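Dipicolinate synthase subunit A (Bacillus halodurans, PDB 3D4O) probably forms one subunit of dipicolinate synthase, a presumed NAD(P)-dependent oxidoreductase that makes the dipicolinic acid of Bacillus spores. Local coordinates at residues S67-A72 against I104-L109; V99-I104 against T119-M124; K206-L211 against A228-E233. All blocks are in the same frame, centred on the assembly; numbering follows the deposited sequence.

In the fold
Contacts 1 and 2 belong to the N-terminal Rossmann-type domain and interlock along the chain: their pairings cross, and I104 serves both. Their centres lie about 11 Å apart, and G68 CA packs on S102 OG at 3.2 Å. Contact 2 joins strands 99-102 and 119-122 at one margin of a parallel sheet; contact 1 lays the loop after strand 61-63 on the start of helix 107-116, which connects those strands. Contact 3, its centre about 31 Å from contact 1 and about 36 Å from contact 2, pairs two short helices of the second domain, whose sheet has the same strand order. Two Rossmann-type domains are consistent with a dinucleotide-dependent oxidoreductase.

Contact 1: residues S67-A72 against I104-L109; sequences SGTNEA and ISNTYL
E71 reaches from the loop 67-72 to the first turn of helix 107-116 and grips it there. Its CG stands anti to the carbonyl carbon, and the chain then bends at chi2, turning the carboxylate back to the helix although CB points away. OE1 accepts twice: T107 OG1 comes from above the carboxylate plane at 2.8 Å, and Y108 N donates along the syn lone pair at 3.0 Å, a bent bond of 140°. Placed at the first turn of the helix, the carboxylate is probably favoured in its ionised form. Alongside, running the opposite way, N106, the N-cap, sends OD1 to L109 N at 2.7 Å, and its amide stacks on the carboxylate of E71 with the planes 26° apart.

Y108 has CG anti to the backbone N (chi1 172°), which lays the ring along the loop. A72 C sits over one face, offset to the rim, while E71 O and T69 OG1 approach obliquely, E71 O 3.0 Å from Y108 CD2 and T69 OG1 3.7 Å from Y108 CD1. The T69 hydroxyl donates to N70 O. N70 OD1 takes A72 N at 2.8 Å in an Asx turn and K74 N as well.

The loop thus runs from strand 61-63 over the N-terminus of helix 107-116; L109 and T69 both pack on L64, and Y108 OH is held by L86 O.

Contact 2: residues V99-I104 against T119-M124; sequences VVYSGI and TLVKLM
Y101 has CG anti to its carbonyl carbon (chi1 -69°), and V121 has CG1 anti to its backbone N (chi1 176°); ring and isopropyl group thereby lie side by side, pointing the same way. The ring presents its CD2 flank to V121 CB at 3.6 Å, and L123 CD2 closes in at the ring edge. V99 CG1 meets V121 CG2 beyond it, completing an apolar patch on this face of the sheet, where L285, L288 and L289 pack on Y101. Through the sheet, V100 CG1 and L120 CG both stand anti to their backbone N, and V100 CG1 rests on L120 CD1 at 3.8 Å, with M113 packing on both.

The backbones run parallel, their axes 4.8 Å apart. V121 is gripped from both ends: its N donates to V100 O at 2.9 Å, and its O takes S102 N at 2.8 Å, both bonds nearly straight and nearly along the C=O axes. The ladder runs on to L123 N on S102 O at 2.7 Å, there from above the carbonyl plane; after it the pattern breaks, M124 N meeting a lone pair of G103 O at 2.9 Å. A 3-10 turn is thus tied to the end of strand 99-102 and the residue after it.

S102 OG, anti to its backbone N, gives its proton to I104 O at a very short 2.5 Å, with a weak second bond to P65 O. Chemically, then, a regular parallel ladder passes into bonds that join the C-terminal ends of the two strands of this beta-alpha-beta unit, while apolar side chains meet helix 274-289 on the Y101 face and helix 107-116 on the V100 face.

Contact 3: residues K206-L211 against A228-E233; sequences KAAQEL and ANVLAE
K206 occupies the N-cap position of the short helix 207-210, and its carbonyl accepts from E210 N. A207 follows, its methyl carbon CB meeting V230 CG2 at 4.0 Å. At A208 the two backbones come nearest, with CA 4.2 Å from that of V230. Small side chains on this turn allow the approach: V230 CG2, anti to its carbonyl carbon, lies beside A208 N as well, and E233 lays its CB against A208 O at 3.6 Å. L211, where the chain leaves helical geometry, turns its CD1 to V230 CG1 at 3.7 Å, the two side chains crossing obliquely, and F202 of strand 200-203 packs on the same leucine. V230 has CG1 anti to its backbone N (chi1 170°), so its two branches divide the work, one for L211 and one for the alanines.

Helices 207-210 and 228-233 follow strands 200-203 and 216-219, successive connections in the parallel sheet of the second, Rossmann-type domain. A single water completes their junction, donating to A208 O at 2.8 Å and to V230 O at 3.0 Å. With both its protons spent on carbonyls, it joins two acceptors that could not bond each other, so the helices meet through apolar contact at V230 and a water bridge.

Contact 1: residues S67-A72 against I104-L109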
# COMPACT_ATOMS: atom_id res chain seq x y z
N SER C 67 19.13 -2.12 -12.23
CA SER C 67 19.49 -3.52 -11.86
C SER C 67 20.73 -4.04 -12.58
O SER C 67 21.26 -5.08 -12.23
CB SER C 67 18.32 -4.46 -12.17
OG SER C 67 17.91 -4.34 -13.53
N GLY C 68 21.21 -3.29 -13.57
CA GLY C 68 22.36 -3.73 -14.37
C GLY C 68 21.97 -4.88 -15.29
O GLY C 68 21.05 -4.77 -16.10
N THR C 69 22.75 -5.97 -15.19
CA THR C 69 22.46 -7.22 -15.92
C THR C 69 22.38 -8.33 -14.88
O THR C 69 22.62 -8.09 -13.70
CB THR C 69 23.58 -7.66 -16.92
OG1 THR C 69 24.76 -8.02 -16.19
CG2 THR C 69 23.92 -6.58 -17.91
N ASN C 70 22.02 -9.53 -15.29
CA ASN C 70 22.07 -10.65 -14.34
C ASN C 70 23.42 -11.30 -14.54
O ASN C 70 24.23 -10.82 -15.34
CB ASN C 70 20.92 -11.65 -14.46
CG ASN C 70 20.96 -12.50 -15.72
OD1 ASN C 70 21.83 -12.39 -16.57
ND2 ASN C 70 19.97 -13.36 -15.83
N GLU C 71 23.64 -12.42 -13.88
CA GLU C 71 24.96 -13.08 -13.93
C GLU C 71 25.30 -13.64 -15.29
O GLU C 71 26.43 -14.05 -15.53
CB GLU C 71 25.09 -14.16 -12.87
CG GLU C 71 25.05 -13.60 -11.44
CD GLU C 71 26.21 -12.64 -11.14
OE1 GLU C 71 27.15 -12.55 -11.97
OE2 GLU C 71 26.19 -11.97 -10.08
N ALA C 72 24.31 -13.63 -16.18
CA ALA C 72 24.49 -14.17 -17.54
C ALA C 72 24.56 -13.04 -18.56
O ALA C 72 24.67 -13.26 -19.75
CB ALA C 72 23.37 -15.13 -17.88
N ILE C 104 23.33 -0.60 -9.91
CA ILE C 104 24.21 -1.54 -9.22
C ILE C 104 24.92 -2.40 -10.22
O ILE C 104 24.69 -2.32 -11.42
CB ILE C 104 23.44 -2.49 -8.23
CG1 ILE C 104 22.51 -3.46 -8.96
CG2 ILE C 104 22.63 -1.70 -7.19
CD1 ILE C 104 21.47 -4.11 -8.02
N SER C 105 25.79 -3.24 -9.71
CA SER C 105 26.50 -4.20 -10.55
C SER C 105 26.46 -5.58 -9.92
O SER C 105 25.69 -5.85 -8.99
CB SER C 105 27.96 -3.80 -10.78
OG SER C 105 28.59 -4.61 -11.78
N ASN C 106 27.27 -6.44 -10.49
CA ASN C 106 27.46 -7.79 -9.98
C ASN C 106 28.77 -8.35 -10.48
O ASN C 106 29.52 -7.67 -11.18
CB ASN C 106 26.30 -8.73 -10.32
CG ASN C 106 26.12 -8.92 -11.79
OD1 ASN C 106 26.96 -8.52 -12.60
ND2 ASN C 106 25.01 -9.52 -12.16
N THR C 107 29.01 -9.61 -10.18
CA THR C 107 30.28 -10.22 -10.51
C THR C 107 30.46 -10.29 -12.02
O THR C 107 31.52 -9.95 -12.55
CB THR C 107 30.43 -11.61 -9.84
OG1 THR C 107 29.33 -12.44 -10.23
CG2 THR C 107 30.42 -11.48 -8.32
N TYR C 108 29.41 -10.70 -12.71
CA TYR C 108 29.46 -10.83 -14.18
C TYR C 108 29.77 -9.52 -14.83
O TYR C 108 30.64 -9.41 -15.68
CB TYR C 108 28.12 -11.28 -14.77
CG TYR C 108 28.09 -11.24 -16.29
CD1 TYR C 108 27.69 -10.10 -16.98
CD2 TYR C 108 28.43 -12.35 -17.04
CE1 TYR C 108 27.66 -10.08 -18.38
CE2 TYR C 108 28.40 -12.33 -18.42
CZ TYR C 108 28.01 -11.20 -19.09
OH TYR C 108 27.99 -11.21 -20.47
N LEU C 109 29.00 -8.52 -14.43
CA LEU C 109 29.14 -7.19 -15.02
C LEU C 109 30.50 -6.62 -14.68
O LEU C 109 31.19 -6.06 -15.54
CB LEU C 109 27.99 -6.26 -14.59
CG LEU C 109 27.95 -4.92 -15.33
CD1 LEU C 109 27.93 -5.20 -16.85
CD2 LEU C 109 26.77 -4.06 -14.89

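Contact 2: residues V99-I104 against T119-M124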
# COMPACT_ATOMS: atom_id res chain seq x y z
N VAL C 99 31.76 4.87 -21.42
CA VAL C 99 31.41 4.61 -20.02
C VAL C 99 30.06 3.91 -19.91
O VAL C 99 29.10 4.23 -20.62
CB VAL C 99 31.39 5.93 -19.19
CG1 VAL C 99 30.97 5.68 -17.75
CG2 VAL C 99 32.74 6.61 -19.25
N VAL C 100 30.03 2.95 -19.01
CA VAL C 100 28.84 2.19 -18.75
C VAL C 100 28.26 2.70 -17.46
O VAL C 100 28.97 2.86 -16.48
CB VAL C 100 29.16 0.71 -18.57
CG1 VAL C 100 27.87 -0.05 -18.35
CG2 VAL C 100 29.91 0.20 -19.78
N TYR C 101 26.96 2.97 -17.50
CA TYR C 101 26.22 3.45 -16.32
C TYR C 101 25.18 2.46 -15.84
O TYR C 101 24.36 1.96 -16.61
CB TYR C 101 25.49 4.81 -16.59
CG TYR C 101 26.42 5.99 -16.78
CD1 TYR C 101 26.92 6.32 -18.03
CD2 TYR C 101 26.78 6.79 -15.69
CE1 TYR C 101 27.77 7.40 -18.20
CE2 TYR C 101 27.63 7.87 -15.84
CZ TYR C 101 28.13 8.17 -17.10
OH TYR C 101 28.96 9.25 -17.28
N SER C 102 25.19 2.20 -14.56
CA SER C 102 24.21 1.30 -13.97
C SER C 102 23.73 1.87 -12.63
O SER C 102 24.12 2.97 -12.20
CB SER C 102 24.83 -0.09 -13.78
OG SER C 102 23.88 -1.05 -13.37
N GLY C 103 22.87 1.11 -11.98
CA GLY C 103 22.41 1.46 -10.63
C GLY C 103 23.39 0.71 -9.75
O GLY C 103 24.21 1.30 -9.01
N ILE C 104 23.33 -0.60 -9.91
CA ILE C 104 24.21 -1.54 -9.22
C ILE C 104 24.92 -2.40 -10.22
O ILE C 104 24.69 -2.32 -11.42
CB ILE C 104 23.44 -2.49 -8.23
CG1 ILE C 104 22.51 -3.46 -8.96
CG2 ILE C 104 22.63 -1.70 -7.19
CD1 ILE C 104 21.47 -4.11 -8.02
N THR C 119 35.23 1.85 -17.95
CA THR C 119 34.78 2.46 -16.69
C THR C 119 33.32 2.17 -16.46
O THR C 119 32.51 2.22 -17.37
CB THR C 119 35.04 3.98 -16.67
OG1 THR C 119 36.46 4.21 -16.69
CG2 THR C 119 34.44 4.62 -15.42
N LEU C 120 33.02 1.86 -15.21
CA LEU C 120 31.66 1.58 -14.78
C LEU C 120 31.26 2.48 -13.64
O LEU C 120 31.93 2.57 -12.61
CB LEU C 120 31.54 0.13 -14.33
CG LEU C 120 30.22 -0.34 -13.74
CD1 LEU C 120 29.10 -0.35 -14.79
CD2 LEU C 120 30.42 -1.72 -13.14
N VAL C 121 30.13 3.14 -13.85
CA VAL C 121 29.52 4.00 -12.86
C VAL C 121 28.24 3.38 -12.33
O VAL C 121 27.28 3.16 -13.04
CB VAL C 121 29.25 5.39 -13.43
CG1 VAL C 121 28.51 6.24 -12.40
CG2 VAL C 121 30.54 6.05 -13.84
N LYS C 122 28.27 3.10 -11.05
CA LYS C 122 27.15 2.53 -10.33
C LYS C 122 26.49 3.68 -9.60
O LYS C 122 26.95 4.10 -8.52
CB LYS C 122 27.63 1.47 -9.35
CG LYS C 122 28.16 0.19 -10.01
CD LYS C 122 28.79 -0.74 -8.99
CE LYS C 122 30.27 -0.41 -8.72
NZ LYS C 122 31.16 -0.75 -9.88
N LEU C 123 25.40 4.17 -10.18
CA LEU C 123 24.72 5.35 -9.66
C LEU C 123 24.24 5.20 -8.24
O LEU C 123 24.13 6.19 -7.50
CB LEU C 123 23.55 5.80 -10.56
CG LEU C 123 23.99 6.26 -11.97
CD1 LEU C 123 22.77 6.64 -12.82
CD2 LEU C 123 25.03 7.42 -11.93
N MSE C 124 24.01 3.96 -7.82
CA MSE C 124 23.47 3.73 -6.46
C MSE C 124 24.54 3.85 -5.38
O MSE C 124 24.23 3.83 -4.20
CB MSE C 124 22.70 2.41 -6.35
CG MSE C 124 21.40 2.43 -7.17
SE MSE C 124 20.11 3.70 -6.39
CE MSE C 124 19.75 2.55 -4.89

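Contact 3: residues K206-L211 against A228-E233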
# COMPACT_ATOMS: atom_id res chain seq x y z
N LYS C 206 20.79 -10.40 18.09
CA LYS C 206 19.68 -10.88 18.91
C LYS C 206 18.38 -10.98 18.13
O LYS C 206 17.30 -10.98 18.71
CB LYS C 206 19.45 -9.92 20.09
CG LYS C 206 20.67 -9.73 20.96
CD LYS C 206 21.15 -11.06 21.49
N ALA C 207 18.50 -11.02 16.81
CA ALA C 207 17.31 -11.08 15.94
C ALA C 207 16.29 -12.12 16.32
O ALA C 207 15.09 -11.86 16.33
CB ALA C 207 17.70 -11.28 14.47
N ALA C 208 16.77 -13.31 16.63
CA ALA C 208 15.89 -14.46 16.91
C ALA C 208 14.99 -14.16 18.07
O ALA C 208 13.80 -14.46 18.08
CB ALA C 208 16.71 -15.74 17.21
N GLN C 209 15.57 -13.55 19.08
CA GLN C 209 14.82 -13.19 20.30
C GLN C 209 13.91 -12.03 20.00
O GLN C 209 12.73 -12.01 20.35
CB GLN C 209 15.79 -12.84 21.43
CG GLN C 209 15.22 -12.07 22.60
CD GLN C 209 16.34 -11.61 23.56
OE1 GLN C 209 17.26 -12.38 23.89
NE2 GLN C 209 16.27 -10.34 23.98
N GLU C 210 14.44 -11.06 19.29
CA GLU C 210 13.71 -9.80 19.11
C GLU C 210 12.56 -9.83 18.11
O GLU C 210 11.61 -9.03 18.23
CB GLU C 210 14.69 -8.66 18.81
CG GLU C 210 15.68 -8.48 19.95
CD GLU C 210 15.00 -8.04 21.23
OE1 GLU C 210 13.96 -7.32 21.16
OE2 GLU C 210 15.51 -8.41 22.30
N LEU C 211 12.60 -10.81 17.22
CA LEU C 211 11.60 -10.89 16.14
C LEU C 211 10.47 -11.86 16.38
O LEU C 211 9.66 -12.12 15.48
CB LEU C 211 12.25 -11.23 14.79
CG LEU C 211 13.26 -10.24 14.20
CD1 LEU C 211 13.60 -10.63 12.75
CD2 LEU C 211 12.77 -8.83 14.27
N ALA C 228 17.08 -19.33 9.32
CA ALA C 228 16.09 -20.34 9.72
C ALA C 228 15.72 -20.20 11.20
O ALA C 228 14.55 -20.27 11.56
CB ALA C 228 16.63 -21.77 9.44
N ASN C 229 16.73 -20.04 12.05
CA ASN C 229 16.50 -19.95 13.51
C ASN C 229 15.72 -18.71 13.85
O ASN C 229 14.89 -18.70 14.76
CB ASN C 229 17.77 -20.04 14.37
CG ASN C 229 17.98 -21.43 14.96
OD1 ASN C 229 17.07 -21.98 15.60
ND2 ASN C 229 19.17 -22.00 14.78
N VAL C 230 15.95 -17.67 13.08
CA VAL C 230 15.23 -16.43 13.31
C VAL C 230 13.78 -16.67 12.91
O VAL C 230 12.84 -16.47 13.68
CB VAL C 230 15.81 -15.27 12.49
CG1 VAL C 230 14.90 -14.05 12.55
CG2 VAL C 230 17.21 -14.93 13.02
N LEU C 231 13.64 -17.10 11.68
CA LEU C 231 12.34 -17.43 11.11
C LEU C 231 11.56 -18.38 12.02
O LEU C 231 10.37 -18.21 12.22
CB LEU C 231 12.46 -18.03 9.69
CG LEU C 231 12.83 -17.05 8.57
CD1 LEU C 231 13.21 -17.77 7.28
CD2 LEU C 231 11.73 -16.08 8.30
N ALA C 232 12.25 -19.36 12.59
CA ALA C 232 11.58 -20.37 13.42
C ALA C 232 10.86 -19.78 14.65
O ALA C 232 9.88 -20.34 15.14
CB ALA C 232 12.57 -21.44 13.86
N GLU C 233 11.35 -18.64 15.11
CA GLU C 233 10.79 -17.98 16.31
C GLU C 233 9.74 -16.93 16.00
O GLU C 233 9.06 -16.41 16.88
CB GLU C 233 11.92 -17.36 17.14
CG GLU C 233 12.59 -18.40 18.05
CD GLU C 233 11.63 -18.88 19.13
OE1 GLU C 233 11.02 -18.01 19.80
OE2 GLU C 233 11.46 -20.11 19.29
O HOH W 1 12.19 -14.47 15.85